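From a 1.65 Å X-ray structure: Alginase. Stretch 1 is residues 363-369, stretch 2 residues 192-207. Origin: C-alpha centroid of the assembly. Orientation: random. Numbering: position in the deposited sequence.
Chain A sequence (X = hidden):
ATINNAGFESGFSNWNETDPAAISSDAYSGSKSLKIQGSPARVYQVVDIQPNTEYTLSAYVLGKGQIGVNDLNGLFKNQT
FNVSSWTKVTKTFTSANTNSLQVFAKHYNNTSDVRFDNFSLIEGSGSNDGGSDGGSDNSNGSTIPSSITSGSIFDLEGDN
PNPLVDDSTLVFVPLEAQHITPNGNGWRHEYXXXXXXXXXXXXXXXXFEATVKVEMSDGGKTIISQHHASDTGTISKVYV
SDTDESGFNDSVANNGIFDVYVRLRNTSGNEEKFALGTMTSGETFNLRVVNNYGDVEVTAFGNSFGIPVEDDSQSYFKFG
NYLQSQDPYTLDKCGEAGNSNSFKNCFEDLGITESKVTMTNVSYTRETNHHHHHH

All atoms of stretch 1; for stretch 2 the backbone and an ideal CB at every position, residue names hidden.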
ATOM      1  N   SER A 363      -2.401   1.610 -14.704  1.00 25.40           N
ATOM      2  CA  SER A 363      -1.253   1.521 -15.596  1.00 27.56           C
ATOM      3  C   SER A 363       0.050   1.374 -14.820  1.00 25.33           C
ATOM      4  O   SER A 363       0.182   1.839 -13.694  1.00 23.35           O
ATOM      5  CB  SER A 363      -1.195   2.716 -16.556  1.00 29.79           C
ATOM      6  OG  SER A 363      -1.114   3.932 -15.842  1.00 28.42           O
ATOM      7  N   TYR A 364       0.990   0.669 -15.404  1.00 23.24           N
ATOM      8  CA  TYR A 364       2.303   0.540 -14.835  1.00 24.33           C
ATOM      9  C   TYR A 364       3.335   0.526 -15.931  1.00 29.35           C
ATOM     10  O   TYR A 364       3.213  -0.200 -16.859  1.00 30.56           O
ATOM     11  CB  TYR A 364       2.449  -0.724 -13.990  1.00 23.38           C
ATOM     12  CG  TYR A 364       3.779  -0.844 -13.361  1.00 22.59           C
ATOM     13  CD1 TYR A 364       4.131  -0.100 -12.270  1.00 22.80           C
ATOM     14  CD2 TYR A 364       4.714  -1.686 -13.881  1.00 23.30           C
ATOM     15  CE1 TYR A 364       5.370  -0.228 -11.705  1.00 21.76           C
ATOM     16  CE2 TYR A 364       5.950  -1.807 -13.341  1.00 22.95           C
ATOM     17  CZ  TYR A 364       6.289  -1.083 -12.261  1.00 23.86           C
ATOM     18  OH  TYR A 364       7.542  -1.213 -11.775  1.00 24.38           O
ATOM     19  N   THR A 365       4.337   1.367 -15.803  1.00 25.70           N
ATOM     20  CA  THR A 365       5.467   1.321 -16.708  1.00 30.36           C
ATOM     21  C   THR A 365       6.744   1.268 -15.940  1.00 31.75           C
ATOM     22  O   THR A 365       6.864   1.846 -14.901  1.00 27.11           O
ATOM     23  CB  THR A 365       5.534   2.537 -17.651  1.00 30.96           C
ATOM     24  OG1 THR A 365       5.956   3.658 -16.915  1.00 38.07           O
ATOM     25  CG2 THR A 365       4.245   2.844 -18.256  1.00 39.22           C
ATOM     26  N   ARG A 366       7.706   0.575 -16.520  1.00 31.56           N
ATOM     27  CA  ARG A 366       8.972   0.337 -15.917  1.00 28.59           C
ATOM     28  C   ARG A 366      10.077   0.335 -16.968  1.00 31.47           C
ATOM     29  O   ARG A 366      10.052  -0.443 -17.869  1.00 31.77           O
ATOM     30  CB  ARG A 366       8.951  -1.021 -15.260  1.00 28.22           C
ATOM     31  CG  ARG A 366      10.214  -1.444 -14.585  1.00 29.41           C
ATOM     32  CD  ARG A 366      10.078  -2.879 -14.097  1.00 26.58           C
ATOM     33  NE  ARG A 366      11.234  -3.276 -13.335  1.00 25.57           N
ATOM     34  CZ  ARG A 366      11.438  -2.944 -12.083  1.00 23.86           C
ATOM     35  NH1 ARG A 366      10.554  -2.232 -11.457  1.00 24.65           N
ATOM     36  NH2 ARG A 366      12.516  -3.322 -11.477  1.00 26.72           N
ATOM     37  N   GLU A 367      11.010   1.256 -16.837  1.00 37.14           N
ATOM     38  CA  GLU A 367      12.220   1.277 -17.650  1.00 38.95           C
ATOM     39  C   GLU A 367      13.487   1.315 -16.835  1.00 42.61           C
ATOM     40  O   GLU A 367      13.643   2.085 -15.932  1.00 40.79           O
ATOM     41  CB  GLU A 367      12.207   2.417 -18.661  1.00 42.58           C
ATOM     42  CG  GLU A 367      11.554   3.686 -18.207  1.00 41.42           C
ATOM     43  CD  GLU A 367      10.513   4.194 -19.178  1.00 48.63           C
ATOM     44  OE1 GLU A 367       9.789   3.380 -19.755  1.00 51.27           O
ATOM     45  OE2 GLU A 367      10.428   5.416 -19.366  1.00 49.17           O
ATOM     46  N   THR A 368      14.421   0.462 -17.184  1.00 51.73           N
ATOM     47  CA  THR A 368      15.615   0.315 -16.390  1.00 52.32           C
ATOM     48  C   THR A 368      16.853   0.888 -17.093  1.00 58.24           C
ATOM     49  O   THR A 368      16.912   0.928 -18.306  1.00 64.08           O
ATOM     50  CB  THR A 368      15.834  -1.157 -16.042  1.00 52.68           C
ATOM     51  OG1 THR A 368      14.593  -1.726 -15.658  1.00 50.99           O
ATOM     52  CG2 THR A 368      16.771  -1.277 -14.906  1.00 54.49           C
ATOM     53  N   ASN A 369      17.838   1.312 -16.313  1.00 74.54           N
ATOM     54  CA  ASN A 369      19.029   1.969 -16.843  1.00 77.03           C
ATOM     55  C   ASN A 369      20.262   1.538 -16.074  1.00 78.91           C
ATOM     56  O   ASN A 369      20.265   0.333 -15.665  1.00 78.50           O
ATOM     57  CB  ASN A 369      18.860   3.480 -16.791  1.00 76.30           C
ATOM     58  CG  ASN A 369      19.740   4.207 -17.781  1.00 80.81           C
ATOM     59  OD1 ASN A 369      20.954   4.196 -17.654  1.00 83.01           O
ATOM     60  ND2 ASN A 369      19.127   4.869 -18.757  1.00 77.11           N
ATOM     61  N   UNK A 192       3.664  -7.685  -6.182  1.00 20.17           N
ATOM     62  CA  UNK A 192       5.017  -7.176  -5.994  1.00 19.71           C
ATOM     63  C   UNK A 192       5.883  -7.419  -7.228  1.00 23.45           C
ATOM     64  O   UNK A 192       5.790  -8.467  -7.859  1.00 23.47           O
ATOM     65  CB  UNK A 192       5.659  -7.826  -4.767  1.00 19.71           C
ATOM     66  N   UNK A 193       6.726  -6.452  -7.577  1.00 20.86           N
ATOM     67  CA  UNK A 193       7.668  -6.677  -8.666  1.00 23.17           C
ATOM     68  C   UNK A 193       8.520  -7.900  -8.340  1.00 23.71           C
ATOM     69  O   UNK A 193       9.106  -7.992  -7.258  1.00 22.66           O
ATOM     70  CB  UNK A 193       8.546  -5.445  -8.897  1.00 23.17           C
ATOM     71  N   UNK A 194       8.640  -8.807  -9.275  1.00 24.16           N
ATOM     72  CA  UNK A 194       9.349 -10.032  -9.012  1.00 28.96           C
ATOM     73  C   UNK A 194      10.823  -9.903  -8.788  1.00 26.04           C
ATOM     74  O   UNK A 194      11.446  -9.036  -9.296  1.00 29.51           O
ATOM     75  CB  UNK A 194       9.118 -11.001 -10.173  1.00 28.96           C
ATOM     76  N   UNK A 195      11.361 -10.793  -8.005  1.00 27.30           N
ATOM     77  CA  UNK A 195      12.739 -10.705  -7.566  1.00 28.78           C
ATOM     78  C   UNK A 195      13.747 -10.482  -8.700  1.00 31.29           C
ATOM     79  O   UNK A 195      14.696  -9.717  -8.542  1.00 28.28           O
ATOM     80  CB  UNK A 195      13.103 -11.983  -6.808  1.00 28.78           C
ATOM     81  N   UNK A 196      13.541 -11.153  -9.832  1.00 27.83           N
ATOM     82  CA  UNK A 196      14.567 -11.173 -10.874  1.00 31.24           C
ATOM     83  C   UNK A 196      14.717  -9.827 -11.566  1.00 32.44           C
ATOM     84  O   UNK A 196      15.753  -9.552 -12.172  1.00 30.39           O
ATOM     85  CB  UNK A 196      14.239 -12.249 -11.912  1.00 31.24           C
ATOM     86  N   UNK A 197      13.689  -8.991 -11.469  1.00 30.64           N
ATOM     87  CA  UNK A 197      13.693  -7.705 -12.161  1.00 29.16           C
ATOM     88  C   UNK A 197      14.190  -6.574 -11.278  1.00 27.35           C
ATOM     89  O   UNK A 197      14.401  -5.461 -11.753  1.00 28.21           O
ATOM     90  CB  UNK A 197      12.287  -7.379 -12.669  1.00 29.16           C
ATOM     91  N   UNK A 198      14.367  -6.851  -9.989  1.00 29.00           N
ATOM     92  CA  UNK A 198      14.713  -5.792  -9.033  1.00 27.19           C
ATOM     93  C   UNK A 198      16.095  -5.191  -9.234  1.00 30.66           C
ATOM     94  O   UNK A 198      17.083  -5.908  -9.400  1.00 30.69           O
ATOM     95  CB  UNK A 198      14.618  -6.342  -7.608  1.00 27.19           C
ATOM     96  N   UNK A 199      16.142  -3.861  -9.219  1.00 25.95           N
ATOM     97  CA  UNK A 199      17.391  -3.122  -9.289  1.00 29.29           C
ATOM     98  C   UNK A 199      17.309  -1.956  -8.313  1.00 29.92           C
ATOM     99  O   UNK A 199      16.369  -1.869  -7.521  1.00 25.00           O
ATOM    100  CB  UNK A 199      17.671  -2.635 -10.712  1.00 29.29           C
ATOM    101  N   UNK A 200      18.288  -1.064  -8.351  1.00 30.25           N
ATOM    102  CA  UNK A 200      18.303   0.062  -7.423  1.00 27.54           C
ATOM    103  C   UNK A 200      17.176   1.040  -7.733  1.00 24.65           C
ATOM    104  O   UNK A 200      16.701   1.111  -8.864  1.00 26.57           O
ATOM    105  CB  UNK A 200      19.653   0.780  -7.476  1.00 27.54           C
ATOM    106  N   UNK A 201      16.733   1.782  -6.724  1.00 26.30           N
ATOM    107  CA  UNK A 201      15.742   2.829  -6.956  1.00 27.78           C
ATOM    108  C   UNK A 201      16.243   3.795  -8.027  1.00 27.26           C
ATOM    109  O   UNK A 201      15.483   4.235  -8.885  1.00 29.52           O
ATOM    110  CB  UNK A 201      15.434   3.580  -5.659  1.00 27.78           C
ATOM    111  N   UNK A 202      17.534   4.101  -7.972  1.00 26.22           N
ATOM    112  CA  UNK A 202      18.158   5.042  -8.897  1.00 26.76           C
ATOM    113  C   UNK A 202      18.386   4.472 -10.297  1.00 28.93           C
ATOM    114  O   UNK A 202      18.937   5.150 -11.163  1.00 28.99           O
ATOM    115  CB  UNK A 202      19.496   5.510  -8.320  1.00 26.76           C
ATOM    116  N   UNK A 203      17.976   3.231 -10.523  1.00 27.51           N
ATOM    117  CA  UNK A 203      18.185   2.608 -11.820  1.00 25.86           C
ATOM    118  C   UNK A 203      16.914   2.352 -12.599  1.00 29.90           C
ATOM    119  O   UNK A 203      16.945   1.690 -13.628  1.00 33.24           O
ATOM    120  CB  UNK A 203      18.931   1.285 -11.636  1.00 25.86           C
ATOM    121  N   UNK A 204      15.769   2.835 -12.127  1.00 30.68           N
ATOM    122  CA  UNK A 204      14.547   2.742 -12.906  1.00 28.23           C
ATOM    123  C   UNK A 204      13.730   3.984 -12.980  1.00 28.96           C
ATOM    124  O   UNK A 204      13.722   4.765 -12.086  1.00 25.86           O
ATOM    125  CB  UNK A 204      13.668   1.624 -12.342  1.00 28.23           C
ATOM    126  N   UNK A 205      12.948   4.068 -14.035  1.00 31.76           N
ATOM    127  CA  UNK A 205      11.884   5.021 -14.139  1.00 30.89           C
ATOM    128  C   UNK A 205      10.574   4.224 -14.113  1.00 29.52           C
ATOM    129  O   UNK A 205      10.322   3.468 -14.988  1.00 31.76           O
ATOM    130  CB  UNK A 205      12.018   5.876 -15.401  1.00 30.89           C
ATOM    131  N   UNK A 206       9.783   4.387 -13.064  1.00 27.14           N
ATOM    132  CA  UNK A 206       8.505   3.705 -12.931  1.00 26.86           C
ATOM    133  C   UNK A 206       7.373   4.658 -12.727  1.00 23.63           C
ATOM    134  O   UNK A 206       7.496   5.609 -12.018  1.00 25.21           O
ATOM    135  CB  UNK A 206       8.547   2.708 -11.771  1.00 26.86           C
ATOM    136  N   UNK A 207       6.247   4.323 -13.306  1.00 22.30           N
ATOM    137  CA  UNK A 207       5.033   5.079 -13.088  1.00 23.17           C
ATOM    138  C   UNK A 207       3.911   4.095 -12.794  1.00 25.39           C
ATOM    139  O   UNK A 207       3.676   3.170 -13.579  1.00 25.71           O
ATOM    140  CB  UNK A 207       4.701   5.960 -14.294  1.00 23.17           C
TER

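Residues 363-368 form a strand, and positions 204-207 run antiparallel to it, whereas the earlier positions meet the Arg-366 side chain at 193 and 197-199. Position 192 is extended, with nothing of stretch 1 within 5.5 Å of its CB; almost any residue would suit, and it is Lys-192. At 193 the CB points toward stretch 1, 4.6 Å from Arg-366 NH1, so a small or branched aliphatic side chain fits. Val-193 lays CG1 over one face of the guanidinium, 3.9 Å from Arg-366 NH1.

Positions 194, 195 and 196 are out of reach; they are Lys-194, Glu-195 and Ser-196. Position 197 turns its CB toward Arg-366 NH2, 4.2 Å away, which disfavours a positive charge but admits aliphatic or polar groups. It is Leu-197, and the specific bond is made by its backbone: Arg-366 NH2 donates to Leu-197 O at 2.9 Å. The CB of 198 points away, leaving room for a long chain; Arg-198 turns back within its own stretch, NE donating to Val-193 O at 3.0 Å.

At 199 the backbone is extended and the CB lies 4.5 Å from Thr-368 CG2, a setting for a compact apolar residue. Val-199 packs its CG2 against that methyl. Positions 200, 201 and 202 do not meet stretch 1; they are Ala-200, Met-201 and Thr-202. The sideways CB of 203 would suit polar or flexible side chains. It is Gln-203, whose O accepts from Asn-369 N at 2.9 Å and whose OE1 accepts from Ala-200 N at 3.2 Å.

The CB of 204 shares a sheet face with Arg-366 and Thr-368, where a small or beta-branched residue fits. Thr-204 sets CG2 over the guanidinium face opposite Val-193, 4.1 Å from Arg-366 NH2, so the cation is sandwiched between methyls. Position 205 emerges on the other face, its CB 3.6 Å from Glu-367 CG; a long polar, basic or aromatic chain could pack there. Tyr-205 brings CD2 to 3.3 Å from Glu-367 OE2, while its backbone N donates to Glu-367 O at 2.8 Å.

At 206 the CB lies 4.0 Å from Tyr-364 OH and on the same sheet face as Arg-366, inviting an acceptor, preferably acidic, though Gln could also accept. Glu-206 OE1 accepts from Tyr-364 OH at 2.7 Å and forms a long salt bridge with Arg-366 NH1 at 3.7 Å; water 3 links the same two groups. Finally, 207 faces Thr-365, its CB 3.7 Å from Thr-365 OG1, where beta-branched residues suit the extended backbone. Val-207 packs there, and Thr-365 N donates to Val-207 O at 2.9 Å.

Stretch 2 192-207: KVKESLRVAMTQTYEV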
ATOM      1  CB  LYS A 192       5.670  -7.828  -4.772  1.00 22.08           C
ATOM      2  CG  LYS A 192       5.666  -9.355  -4.823  1.00 20.34           C
ATOM      3  CD  LYS A 192       6.468  -9.965  -3.687  1.00 22.20           C
ATOM      4  CE  LYS A 192       6.428 -11.501  -3.772  1.00 24.93           C
ATOM      5  NZ  LYS A 192       7.241 -12.126  -2.685  1.00 24.63           N
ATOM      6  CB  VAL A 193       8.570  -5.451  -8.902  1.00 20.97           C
ATOM      7  CG1 VAL A 193       9.643  -5.752  -9.952  1.00 23.66           C
ATOM      8  CG2 VAL A 193       7.736  -4.228  -9.314  1.00 22.06           C
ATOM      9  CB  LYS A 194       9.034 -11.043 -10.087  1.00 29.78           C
ATOM     10  CG  LYS A 194       9.740 -10.783 -11.378  1.00 30.28           C
ATOM     11  CD  LYS A 194       9.482 -11.893 -12.389  1.00 33.83           C
ATOM     12  CE  LYS A 194       8.063 -11.914 -12.852  1.00 33.99           C
ATOM     13  NZ  LYS A 194       7.843 -12.971 -13.857  1.00 42.04           N
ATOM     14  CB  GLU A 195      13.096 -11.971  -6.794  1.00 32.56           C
ATOM     15  CG  GLU A 195      14.314 -11.847  -5.904  1.00 36.31           C
ATOM     16  CD  GLU A 195      14.509 -13.088  -5.053  1.00 44.00           C
ATOM     17  OE1 GLU A 195      14.176 -14.190  -5.539  1.00 47.57           O
ATOM     18  OE2 GLU A 195      14.974 -12.962  -3.900  1.00 45.70           O
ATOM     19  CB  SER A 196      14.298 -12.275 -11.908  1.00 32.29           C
ATOM     20  OG  SER A 196      13.125 -12.018 -12.662  1.00 32.33           O
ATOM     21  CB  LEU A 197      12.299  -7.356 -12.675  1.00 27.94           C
ATOM     22  CG  LEU A 197      11.617  -8.281 -13.684  1.00 30.56           C
ATOM     23  CD1 LEU A 197      10.209  -7.784 -13.938  1.00 31.22           C
ATOM     24  CD2 LEU A 197      12.403  -8.343 -14.983  1.00 34.12           C
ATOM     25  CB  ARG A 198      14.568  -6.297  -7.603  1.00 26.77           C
ATOM     26  CG  ARG A 198      13.174  -6.780  -7.328  1.00 23.39           C
ATOM     27  CD  ARG A 198      13.033  -7.341  -5.923  1.00 23.41           C
ATOM     28  NE  ARG A 198      11.746  -8.003  -5.775  1.00 21.39           N
ATOM     29  CZ  ARG A 198      11.432  -8.800  -4.750  1.00 22.01           C
ATOM     30  NH1 ARG A 198      12.313  -9.023  -3.782  1.00 25.28           N
ATOM     31  NH2 ARG A 198      10.244  -9.379  -4.696  1.00 22.19           N
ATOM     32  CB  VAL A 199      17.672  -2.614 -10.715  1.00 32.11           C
ATOM     33  CG1 VAL A 199      17.991  -3.798 -11.645  1.00 31.61           C
ATOM     34  CG2 VAL A 199      16.484  -1.808 -11.237  1.00 30.75           C
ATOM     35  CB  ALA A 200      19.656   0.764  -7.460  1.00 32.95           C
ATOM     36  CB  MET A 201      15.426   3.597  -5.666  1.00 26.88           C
ATOM     37  CG  MET A 201      14.578   2.799  -4.652  1.00 26.08           C
ATOM     38  SD  MET A 201      12.903   2.485  -5.233  1.00 23.18           S
ATOM     39  CE  MET A 201      12.150   4.097  -5.142  1.00 22.28           C
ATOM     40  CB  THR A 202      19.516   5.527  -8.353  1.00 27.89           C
ATOM     41  OG1 THR A 202      20.321   4.396  -7.999  1.00 32.64           O
ATOM     42  CG2 THR A 202      19.317   6.409  -7.127  1.00 30.60           C
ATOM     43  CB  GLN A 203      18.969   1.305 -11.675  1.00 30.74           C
ATOM     44  CG  GLN A 203      20.376   1.501 -11.170  1.00 33.25           C
ATOM     45  CD  GLN A 203      21.119   0.197 -11.061  1.00 40.05           C
ATOM     46  OE1 GLN A 203      20.590  -0.788 -10.539  1.00 39.84           O
ATOM     47  NE2 GLN A 203      22.350   0.169 -11.571  1.00 43.96           N
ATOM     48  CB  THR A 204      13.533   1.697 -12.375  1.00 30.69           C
ATOM     49  OG1 THR A 204      13.245   1.944 -11.007  1.00 38.09           O
ATOM     50  CG2 THR A 204      14.068   0.362 -12.476  1.00 27.66           C
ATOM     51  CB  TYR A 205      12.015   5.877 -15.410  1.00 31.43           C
ATOM     52  CG  TYR A 205      10.889   6.836 -15.591  1.00 30.38           C
ATOM     53  CD1 TYR A 205      10.874   8.049 -14.950  1.00 30.39           C
ATOM     54  CD2 TYR A 205       9.824   6.513 -16.365  1.00 32.71           C
ATOM     55  CE1 TYR A 205       9.834   8.907 -15.099  1.00 30.66           C
ATOM     56  CE2 TYR A 205       8.781   7.363 -16.505  1.00 34.79           C
ATOM     57  CZ  TYR A 205       8.801   8.554 -15.871  1.00 31.65           C
ATOM     58  OH  TYR A 205       7.752   9.363 -16.025  1.00 43.29           O
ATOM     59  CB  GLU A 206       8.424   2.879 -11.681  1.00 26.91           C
ATOM     60  CG  GLU A 206       9.443   1.868 -11.442  1.00 33.57           C
ATOM     61  CD  GLU A 206       9.319   1.332 -10.022  1.00 28.31           C
ATOM     62  OE1 GLU A 206       8.559   0.393  -9.857  1.00 30.25           O
ATOM     63  OE2 GLU A 206       9.990   1.858  -9.141  1.00 27.80           O
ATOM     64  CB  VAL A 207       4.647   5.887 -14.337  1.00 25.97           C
ATOM     65  CG1 VAL A 207       3.324   6.607 -14.118  1.00 25.32           C
ATOM     66  CG2 VAL A 207       5.758   6.880 -14.705  1.00 25.95           C
TER
HETATM   67  O   HOH W   1      13.364  -4.105 -14.690  1.00 49.17           O
HETATM   68  O   HOH W   2      13.576  -2.395  -9.039  1.00 24.90           O
HETATM   69  O   HOH W   3      10.218  -1.585  -8.552  1.00 23.95           O
HETATM   70  O   HOH W   4       1.669   3.919 -15.515  1.00 34.21           O
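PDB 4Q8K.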